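Local structure of oligopeptide-binding protein appA (Bacillus subtilis, 1XOC) at residues A[351-356]-A[387-392]; A[280-285]-A[340-345]; A[285-290]-A[382-387]. The protein binds oligopeptides such as tetra- and pentapeptides and delivers them for uptake by an ABC-type oligopeptide permease that serves sporulation and genetic competence. All coordinates share one frame; numbering follows the deposited sequence.

Contact 1 (A[351-356]-A[387-392]). With ZN (zinc ion), chain M.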
loop_
_atom_site.group_PDB
_atom_site.type_symbol
_atom_site.label_atom_id
_atom_site.label_comp_id
_atom_site.label_asym_id
_atom_site.label_seq_id
_atom_site.Cartn_x
_atom_site.Cartn_y
_atom_site.Cartn_z
ATOM N N GLY A 351 -38.173 8.978 1.497
ATOM C CA GLY A 351 -37.004 9.816 1.657
ATOM C C GLY A 351 -35.757 9.276 0.984
ATOM O O GLY A 351 -34.706 9.919 1.016
ATOM N N ILE A 352 -35.827 8.101 0.371
ATOM C CA ILE A 352 -34.632 7.580 -0.282
ATOM C C ILE A 352 -34.856 7.291 -1.755
ATOM O O ILE A 352 -35.886 6.753 -2.144
ATOM C CB ILE A 352 -34.003 6.372 0.479
ATOM C CG1 ILE A 352 -34.445 5.022 -0.075
ATOM C CG2 ILE A 352 -34.264 6.442 1.990
ATOM C CD1 ILE A 352 -33.348 4.039 0.003
ATOM N N LEU A 353 -33.880 7.637 -2.580
ATOM C CA LEU A 353 -34.039 7.584 -4.029
ATOM C C LEU A 353 -34.321 6.182 -4.535
ATOM O O LEU A 353 -33.823 5.199 -3.986
ATOM C CB LEU A 353 -32.797 8.135 -4.731
ATOM C CG LEU A 353 -32.408 9.576 -4.389
ATOM C CD1 LEU A 353 -31.047 9.889 -4.953
ATOM C CD2 LEU A 353 -33.421 10.570 -4.903
ATOM N N ASP A 354 -35.054 6.123 -5.643
ATOM C CA ASP A 354 -35.614 4.897 -6.185
ATOM C C ASP A 354 -35.330 4.886 -7.708
ATOM O O ASP A 354 -35.370 5.931 -8.342
ATOM C CB ASP A 354 -37.134 4.877 -5.894
ATOM C CG ASP A 354 -37.461 4.764 -4.387
ATOM O OD1 ASP A 354 -37.350 3.641 -3.871
ATOM O OD2 ASP A 354 -37.838 5.713 -3.637
ATOM N N LYS A 355 -35.005 3.722 -8.275
ATOM C CA LYS A 355 -34.863 3.543 -9.713
ATOM C C LYS A 355 -35.086 2.085 -10.094
ATOM O O LYS A 355 -34.492 1.187 -9.507
ATOM C CB LYS A 355 -33.488 3.998 -10.195
ATOM C CG LYS A 355 -33.246 3.711 -11.669
ATOM C CD LYS A 355 -31.981 4.354 -12.180
ATOM C CE LYS A 355 -31.785 4.019 -13.642
ATOM N NZ LYS A 355 -30.725 4.880 -14.208
ATOM N N ASP A 356 -35.952 1.868 -11.081
ATOM C CA ASP A 356 -36.234 0.536 -11.625
ATOM C C ASP A 356 -36.480 -0.503 -10.526
ATOM O O ASP A 356 -35.900 -1.587 -10.551
ATOM C CB ASP A 356 -35.089 0.093 -12.550
ATOM C CG ASP A 356 -34.921 1.007 -13.774
ATOM O OD1 ASP A 356 -35.943 1.487 -14.322
ATOM O OD2 ASP A 356 -33.756 1.237 -14.190
ATOM N N ILE A 387 -29.336 13.760 0.431
ATOM C CA ILE A 387 -29.791 13.640 -0.950
ATOM C C ILE A 387 -30.525 12.314 -1.234
ATOM O O ILE A 387 -30.692 11.916 -2.383
ATOM C CB ILE A 387 -28.657 13.896 -1.962
ATOM C CG1 ILE A 387 -27.592 12.811 -1.894
ATOM C CG2 ILE A 387 -28.051 15.277 -1.733
ATOM C CD1 ILE A 387 -26.611 12.893 -3.019
ATOM N N GLY A 388 -30.983 11.652 -0.182
ATOM C CA GLY A 388 -31.833 10.473 -0.317
ATOM C C GLY A 388 -31.111 9.177 -0.610
ATOM O O GLY A 388 -31.677 8.266 -1.211
ATOM N N ILE A 389 -29.858 9.085 -0.172
ATOM C CA ILE A 389 -29.091 7.863 -0.303
ATOM C C ILE A 389 -28.854 7.277 1.093
ATOM O O ILE A 389 -28.381 7.978 1.989
ATOM C CB ILE A 389 -27.764 8.149 -0.997
ATOM C CG1 ILE A 389 -28.041 8.510 -2.464
ATOM C CG2 ILE A 389 -26.832 6.943 -0.881
ATOM C CD1 ILE A 389 -26.807 8.848 -3.284
ATOM N N GLU A 390 -29.183 5.997 1.249
ATOM C CA GLU A 390 -29.121 5.291 2.524
ATOM C C GLU A 390 -27.831 4.474 2.616
ATOM O O GLU A 390 -27.584 3.575 1.812
ATOM C CB GLU A 390 -30.343 4.369 2.665
ATOM C CG GLU A 390 -30.358 3.497 3.915
ATOM C CD GLU A 390 -31.627 2.680 4.064
ATOM O OE1 GLU A 390 -31.920 1.802 3.221
ATOM O OE2 GLU A 390 -32.349 2.912 5.050
ATOM N N VAL A 391 -27.015 4.783 3.614
ATOM C CA VAL A 391 -25.785 4.024 3.837
ATOM C C VAL A 391 -25.737 3.415 5.243
ATOM O O VAL A 391 -26.071 4.077 6.228
ATOM C CB VAL A 391 -24.489 4.800 3.386
ATOM C CG1 VAL A 391 -24.699 6.230 3.157
ATOM C CG2 VAL A 391 -23.258 4.485 4.262
ATOM N N LYS A 392 -25.432 2.117 5.277
ATOM C CA LYS A 392 -25.117 1.372 6.485
ATOM C C LYS A 392 -23.609 1.363 6.611
ATOM O O LYS A 392 -22.914 1.042 5.643
ATOM C CB LYS A 392 -25.612 -0.078 6.368
ATOM C CG LYS A 392 -25.336 -0.947 7.629
ATOM C CD LYS A 392 -25.959 -2.359 7.567
ATOM C CE LYS A 392 -25.044 -3.342 6.829
ATOM N NZ LYS A 392 -23.843 -3.751 7.624
HETATM ZN ZN ZN M . -37.768 4.732 -1.629
#
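Leu353 and Gly388 join the two segments through one backbone hydrogen bond, in which Leu353 N donates to Gly388 O over 2.7 Å. The same oxygen also takes a CA-H...O contact from Ile352 CA. Gly388 has positive phi and is the C' residue of the Schellman motif that ends helix 371-385. Glycine suits it twice over, since Gly388 CA lies 3.2 Å from Gly351 O and a side chain there would press on that oxygen and on Leu353 CG.

Leu353 turns its side chain toward 387-392. With CG anti to its own carbonyl carbon (chi1 -58°), Leu353 CD1 reaches Ile387 O at 3.3 Å and rests on Ile389 CG1 at 4.1 Å. Leu339 and Trp344 pack on this leucine as well, a setting for a branched apolar chain.

Segment 351-356 is the end of a metal loop. The run from Asp346 to Gly351 reads DxNxDG, reminiscent of the calcium-binding loops of EF-hand and dockerin proteins, though here the bound ion is zinc. Asp354 grips the zinc with both carboxylate oxygens, Asp354 OD2 at 2.2 Å and Asp354 OD1 at 2.5 Å, and Asn348, Asp350 and Ile352 belong to the same site. The backbone angles of Gly351 by themselves call for glycine.

Ile352 faces two ways. Its chi1 of 96° lies away from a staggered value and brings CG1 beside the zinc, while Ile352 CD1 stretches across to Glu390 CB at 4.0 Å, the two side chains crossing obliquely. The extended Glu390 chain carries its carboxylate past this methyl to Lys359, a salt bridge, and to Ser361 OG.

Contact 2 (A[280-285]-A[340-345])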
loop_
_atom_site.group_PDB
_atom_site.type_symbol
_atom_site.label_atom_id
_atom_site.label_comp_id
_atom_site.label_asym_id
_atom_site.label_seq_id
_atom_site.Cartn_x
_atom_site.Cartn_y
_atom_site.Cartn_z
ATOM N N ASP A 280 -22.842 3.584 -13.247
ATOM C CA ASP A 280 -22.998 4.809 -14.041
ATOM C C ASP A 280 -22.002 5.862 -13.582
ATOM O O ASP A 280 -22.001 6.260 -12.415
ATOM C CB ASP A 280 -24.428 5.345 -13.898
ATOM C CG ASP A 280 -24.745 6.525 -14.832
ATOM O OD1 ASP A 280 -23.866 7.012 -15.570
ATOM O OD2 ASP A 280 -25.915 6.973 -14.827
ATOM N N LYS A 281 -21.157 6.314 -14.503
ATOM C CA LYS A 281 -20.210 7.394 -14.235
ATOM C C LYS A 281 -20.889 8.623 -13.630
ATOM O O LYS A 281 -20.342 9.251 -12.729
ATOM C CB LYS A 281 -19.517 7.813 -15.531
ATOM C CG LYS A 281 -18.591 9.007 -15.389
ATOM C CD LYS A 281 -17.898 9.348 -16.704
ATOM C CE LYS A 281 -18.687 10.347 -17.510
ATOM N NZ LYS A 281 -18.009 10.687 -18.787
ATOM N N LYS A 282 -22.064 8.988 -14.148
ATOM C CA LYS A 282 -22.736 10.202 -13.674
ATOM C C LYS A 282 -23.158 10.087 -12.207
ATOM O O LYS A 282 -23.088 11.069 -11.457
ATOM C CB LYS A 282 -23.927 10.572 -14.562
ATOM C CG LYS A 282 -24.245 12.045 -14.471
ATOM C CD LYS A 282 -25.097 12.528 -15.620
ATOM C CE LYS A 282 -26.529 12.508 -15.232
ATOM N NZ LYS A 282 -26.661 13.326 -14.019
ATOM N N VAL A 283 -23.554 8.884 -11.795
ATOM C CA VAL A 283 -23.871 8.618 -10.388
ATOM C C VAL A 283 -22.618 8.778 -9.514
ATOM O O VAL A 283 -22.671 9.455 -8.487
ATOM C CB VAL A 283 -24.536 7.223 -10.202
ATOM C CG1 VAL A 283 -24.574 6.780 -8.720
ATOM C CG2 VAL A 283 -25.948 7.251 -10.797
ATOM N N ARG A 284 -21.504 8.168 -9.918
ATOM C CA ARG A 284 -20.249 8.319 -9.176
ATOM C C ARG A 284 -19.821 9.781 -9.062
ATOM O O ARG A 284 -19.421 10.231 -7.992
ATOM C CB ARG A 284 -19.126 7.483 -9.776
ATOM C CG ARG A 284 -19.389 6.003 -9.711
ATOM C CD ARG A 284 -18.155 5.203 -10.001
ATOM N NE ARG A 284 -17.543 5.565 -11.288
ATOM C CZ ARG A 284 -17.847 5.010 -12.459
ATOM N NH1 ARG A 284 -18.775 4.067 -12.547
ATOM N NH2 ARG A 284 -17.242 5.423 -13.561
ATOM N N GLN A 285 -19.956 10.535 -10.150
ATOM C CA GLN A 285 -19.673 11.971 -10.118
ATOM C C GLN A 285 -20.596 12.712 -9.145
ATOM O O GLN A 285 -20.175 13.640 -8.459
ATOM C CB GLN A 285 -19.813 12.577 -11.513
ATOM C CG GLN A 285 -18.763 12.126 -12.526
ATOM C CD GLN A 285 -19.009 12.687 -13.907
ATOM O OE1 GLN A 285 -18.100 12.730 -14.728
ATOM N NE2 GLN A 285 -20.247 13.109 -14.180
ATOM N N ALA A 340 -31.108 12.865 -10.440
ATOM C CA ALA A 340 -32.398 12.917 -11.136
ATOM C C ALA A 340 -32.197 12.686 -12.627
ATOM O O ALA A 340 -32.896 11.871 -13.234
ATOM C CB ALA A 340 -33.080 14.250 -10.879
ATOM N N GLU A 341 -31.234 13.395 -13.211
ATOM C CA GLU A 341 -30.857 13.194 -14.622
ATOM C C GLU A 341 -30.459 11.738 -14.906
ATOM O O GLU A 341 -30.739 11.221 -15.988
ATOM C CB GLU A 341 -29.711 14.141 -15.024
ATOM C CG GLU A 341 -30.146 15.589 -15.270
ATOM C CD GLU A 341 -28.990 16.609 -15.252
ATOM O OE1 GLU A 341 -27.800 16.211 -15.146
ATOM O OE2 GLU A 341 -29.295 17.828 -15.345
ATOM N N ALA A 342 -29.824 11.083 -13.934
ATOM C CA ALA A 342 -29.428 9.674 -14.051
ATOM C C ALA A 342 -30.560 8.682 -13.757
ATOM O O ALA A 342 -30.324 7.475 -13.726
ATOM C CB ALA A 342 -28.230 9.381 -13.160
ATOM N N GLY A 343 -31.777 9.176 -13.531
ATOM C CA GLY A 343 -32.948 8.316 -13.348
ATOM C C GLY A 343 -33.376 8.048 -11.915
ATOM O O GLY A 343 -34.343 7.323 -11.687
ATOM N N TRP A 344 -32.675 8.633 -10.947
ATOM C CA TRP A 344 -32.973 8.406 -9.534
ATOM C C TRP A 344 -33.895 9.487 -8.985
ATOM O O TRP A 344 -33.606 10.679 -9.099
ATOM C CB TRP A 344 -31.679 8.339 -8.712
ATOM C CG TRP A 344 -30.903 7.122 -8.996
ATOM C CD1 TRP A 344 -29.898 6.989 -9.915
ATOM C CD2 TRP A 344 -31.064 5.832 -8.386
ATOM N NE1 TRP A 344 -29.426 5.698 -9.913
ATOM C CE2 TRP A 344 -30.119 4.969 -8.983
ATOM C CE3 TRP A 344 -31.898 5.328 -7.383
ATOM C CZ2 TRP A 344 -29.998 3.623 -8.624
ATOM C CZ3 TRP A 344 -31.777 3.989 -7.022
ATOM C CH2 TRP A 344 -30.819 3.156 -7.636
ATOM N N LYS A 345 -35.022 9.067 -8.421
ATOM C CA LYS A 345 -35.868 9.958 -7.640
ATOM C C LYS A 345 -36.687 9.132 -6.662
ATOM O O LYS A 345 -36.942 7.958 -6.902
ATOM C CB LYS A 345 -36.761 10.809 -8.555
ATOM C CG LYS A 345 -38.044 10.168 -9.011
ATOM C CD LYS A 345 -38.981 11.206 -9.665
ATOM C CE LYS A 345 -38.459 11.674 -11.042
ATOM N NZ LYS A 345 -37.198 12.493 -11.000
HETATM O O HOH W 1 -28.127 5.788 -14.236
#
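Val283 sets one methyl, CG2, against both Ala342 and Trp344: Val283 CG2 lies 3.9 Å from Ala342 CB and stands oblique to the indole, close to its pyrrole atoms NE1 and CD1. Beta-branched valine offers this methyl with little freedom to move, and alanine is small enough to let the two chains draw close. Beside them the Lys282 chain crosses that of Glu341 at about a right angle, CE and NZ passing over Glu341 CB. It leaves with CG anti to the backbone N, then bends at chi3 and chi4, laying Lys282 CE 3.8 Å from Ala342 N and putting NZ near Glu341 OE1 in a salt bridge. The hydrogen bond within that salt bridge is weak, with 3.3 Å between Lys282 NZ and Glu341 OE1; the ammonium's stronger partner is Met338 O, and Glu341 OE2 turns to Gln337.

Here the start of helix 281-289 meets the end of helix 332-341. Asp280 is the N-cap of the first, Asp280 OD1 accepting from Lys282 N at 3.0 Å, with the donor 65° out of the carboxylate plane. Gly343 closes the second in a Schellman motif, where its positive phi suits glycine. A water ties the two helix ends, donating to Asp280 OD2 over 2.6 Å and to Ala342 O over 2.8 Å. The N-H groups of the helix start would be expected to stabilise the carboxylate's negative charge.

Farther out, Lys355 NZ also donates to Ala342 O. The Trp344 indole is positioned by Leu277, Leu353 and Phe360, whose ring meets it with planes at about 55°.

Contact 3 (A[285-290]-A[382-387])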
loop_
_atom_site.group_PDB
_atom_site.type_symbol
_atom_site.label_atom_id
_atom_site.label_comp_id
_atom_site.label_asym_id
_atom_site.label_seq_id
_atom_site.Cartn_x
_atom_site.Cartn_y
_atom_site.Cartn_z
ATOM N N GLN A 285 -19.956 10.535 -10.150
ATOM C CA GLN A 285 -19.673 11.971 -10.118
ATOM C C GLN A 285 -20.596 12.712 -9.145
ATOM O O GLN A 285 -20.175 13.640 -8.459
ATOM C CB GLN A 285 -19.813 12.577 -11.513
ATOM C CG GLN A 285 -18.763 12.126 -12.526
ATOM C CD GLN A 285 -19.009 12.687 -13.907
ATOM O OE1 GLN A 285 -18.100 12.730 -14.728
ATOM N NE2 GLN A 285 -20.247 13.109 -14.180
ATOM N N ALA A 286 -21.857 12.302 -9.112
ATOM C CA ALA A 286 -22.846 12.881 -8.201
ATOM C C ALA A 286 -22.491 12.616 -6.736
ATOM O O ALA A 286 -22.659 13.491 -5.880
ATOM C CB ALA A 286 -24.216 12.335 -8.511
ATOM N N LEU A 287 -22.019 11.410 -6.439
ATOM C CA LEU A 287 -21.649 11.049 -5.071
ATOM C C LEU A 287 -20.498 11.915 -4.585
ATOM O O LEU A 287 -20.513 12.426 -3.466
ATOM C CB LEU A 287 -21.280 9.573 -4.980
ATOM C CG LEU A 287 -22.393 8.557 -5.219
ATOM C CD1 LEU A 287 -21.853 7.171 -5.519
ATOM C CD2 LEU A 287 -23.306 8.490 -4.027
ATOM N N THR A 288 -19.509 12.124 -5.436
ATOM C CA THR A 288 -18.429 13.014 -5.074
ATOM C C THR A 288 -18.952 14.431 -4.841
ATOM O O THR A 288 -18.586 15.100 -3.867
ATOM C CB THR A 288 -17.352 13.020 -6.174
ATOM O OG1 THR A 288 -16.787 11.701 -6.270
ATOM C CG2 THR A 288 -16.257 14.043 -5.865
ATOM N N THR A 289 -19.824 14.880 -5.732
ATOM C CA THR A 289 -20.355 16.244 -5.664
ATOM C C THR A 289 -21.184 16.450 -4.400
ATOM O O THR A 289 -21.311 17.570 -3.910
ATOM C CB THR A 289 -21.215 16.541 -6.916
ATOM O OG1 THR A 289 -20.419 16.331 -8.077
ATOM C CG2 THR A 289 -21.728 17.974 -6.942
ATOM N N ALA A 290 -21.752 15.364 -3.880
ATOM C CA ALA A 290 -22.584 15.422 -2.668
ATOM C C ALA A 290 -21.766 15.484 -1.379
ATOM O O ALA A 290 -22.331 15.711 -0.307
ATOM C CB ALA A 290 -23.488 14.214 -2.607
ATOM N N GLU A 382 -24.107 10.606 6.790
ATOM C CA GLU A 382 -24.945 11.766 7.085
ATOM C C GLU A 382 -25.128 12.663 5.857
ATOM O O GLU A 382 -26.244 13.104 5.583
ATOM C CB GLU A 382 -24.407 12.543 8.303
ATOM C CG GLU A 382 -24.585 11.735 9.613
ATOM C CD GLU A 382 -23.845 12.291 10.866
ATOM O OE1 GLU A 382 -22.999 13.217 10.722
ATOM O OE2 GLU A 382 -24.102 11.778 12.000
ATOM N N GLN A 383 -24.038 12.932 5.135
ATOM C CA GLN A 383 -24.083 13.802 3.958
ATOM C C GLN A 383 -24.898 13.196 2.814
ATOM O O GLN A 383 -25.660 13.904 2.155
ATOM C CB GLN A 383 -22.667 14.223 3.502
ATOM C CG GLN A 383 -21.980 15.166 4.509
ATOM C CD GLN A 383 -20.596 15.626 4.104
ATOM O OE1 GLN A 383 -19.875 16.297 4.874
ATOM N NE2 GLN A 383 -20.193 15.250 2.938
ATOM N N LEU A 384 -24.771 11.894 2.583
ATOM C CA LEU A 384 -25.554 11.256 1.527
ATOM C C LEU A 384 -27.024 11.090 1.897
ATOM O O LEU A 384 -27.889 11.064 1.005
ATOM C CB LEU A 384 -24.934 9.915 1.124
ATOM C CG LEU A 384 -23.541 10.027 0.490
ATOM C CD1 LEU A 384 -23.033 8.668 0.065
ATOM C CD2 LEU A 384 -23.541 10.970 -0.710
ATOM N N LYS A 385 -27.324 11.009 3.196
ATOM C CA LYS A 385 -28.717 10.948 3.641
ATOM C C LYS A 385 -29.495 12.170 3.137
ATOM O O LYS A 385 -30.638 12.054 2.697
ATOM C CB LYS A 385 -28.798 10.861 5.168
ATOM C CG LYS A 385 -30.212 10.575 5.711
ATOM C CD LYS A 385 -30.188 10.255 7.218
ATOM C CE LYS A 385 -31.555 9.777 7.677
ATOM N NZ LYS A 385 -31.699 9.648 9.161
ATOM N N LYS A 386 -28.850 13.330 3.167
ATOM C CA LYS A 386 -29.436 14.598 2.729
ATOM C C LYS A 386 -29.904 14.613 1.274
ATOM O O LYS A 386 -30.754 15.421 0.918
ATOM C CB LYS A 386 -28.434 15.747 2.905
ATOM C CG LYS A 386 -27.978 16.035 4.343
ATOM C CD LYS A 386 -26.955 17.169 4.324
ATOM C CE LYS A 386 -26.148 17.297 5.607
ATOM N NZ LYS A 386 -24.736 17.721 5.268
ATOM N N ILE A 387 -29.336 13.760 0.431
ATOM C CA ILE A 387 -29.791 13.640 -0.950
ATOM C C ILE A 387 -30.525 12.314 -1.234
ATOM O O ILE A 387 -30.692 11.916 -2.383
ATOM C CB ILE A 387 -28.657 13.896 -1.962
ATOM C CG1 ILE A 387 -27.592 12.811 -1.894
ATOM C CG2 ILE A 387 -28.051 15.277 -1.733
ATOM C CD1 ILE A 387 -26.611 12.893 -3.019
HETATM O O HOH W 2 -24.972 15.894 0.529
#
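Leu384 lies against Leu287 and Ala290, and its branches carry much of this apolar contact. Leu384 CB lies by Val391 CG1, 4.2 Å away, on the strand that follows. CG stands anti to the carbonyl carbon (chi1 -64°), which swings both methyls toward helix 281-289. There Leu384 CD1 meets Leu287 CD2 at 4.1 Å, and Leu384 CD2 touches that same methyl and, at 3.8 Å, Ala290 CB. The two leucine side chains cross at about a right angle, Leu287 CD2 resting against both methyls of Leu384.

Ala290 also receives the tip of Ile387. With CG1 placed between the backbone N and the carbonyl carbon (chi1 67°), Ile387 CD1 comes to 3.4 Å from Ala290 CB, tighter than usual for two methyls; the small alanine lets the chains come so near. Where the backbones leave polar atoms in this buried place, a water serves both, donating to Ala290 O at 2.8 Å and to Gln383 O at 2.7 Å. Within the first helix, Thr289 OG1 folds back onto Gln285 O at 2.7 Å, meeting it from the face opposite Thr289 N.

The contact joins the last turns of helices 281-289 and 371-385. The latter is the crossover helix between the parallel strands 358-367 and 390-396, while helix 332-341 flanks Ile387 through Lys336 and Leu339.

The three contacts cluster within 10 to 12 Å of one another, measured between centres, on the same side of the chain's centre and some 27 to 33 Å from it. Contacts 2 and 3 use successive turns of helix 281-289 and share Gln285; contacts 1 and 3 share Ile387, where helix 371-385 gives way to strand 390-396. Along the chain contact 2 closes before contact 1 opens, while contact 3 crosses both. Ile389 CD1 packs on Leu287 CD2 at 3.6 Å, and Lys345 O receives Asp354 N. Three helices and strand 390-396, which pairs with 358-367 in the mixed sheet, are thus joined to the zinc-bearing loop, probably within one lobe of the solute-binding fold.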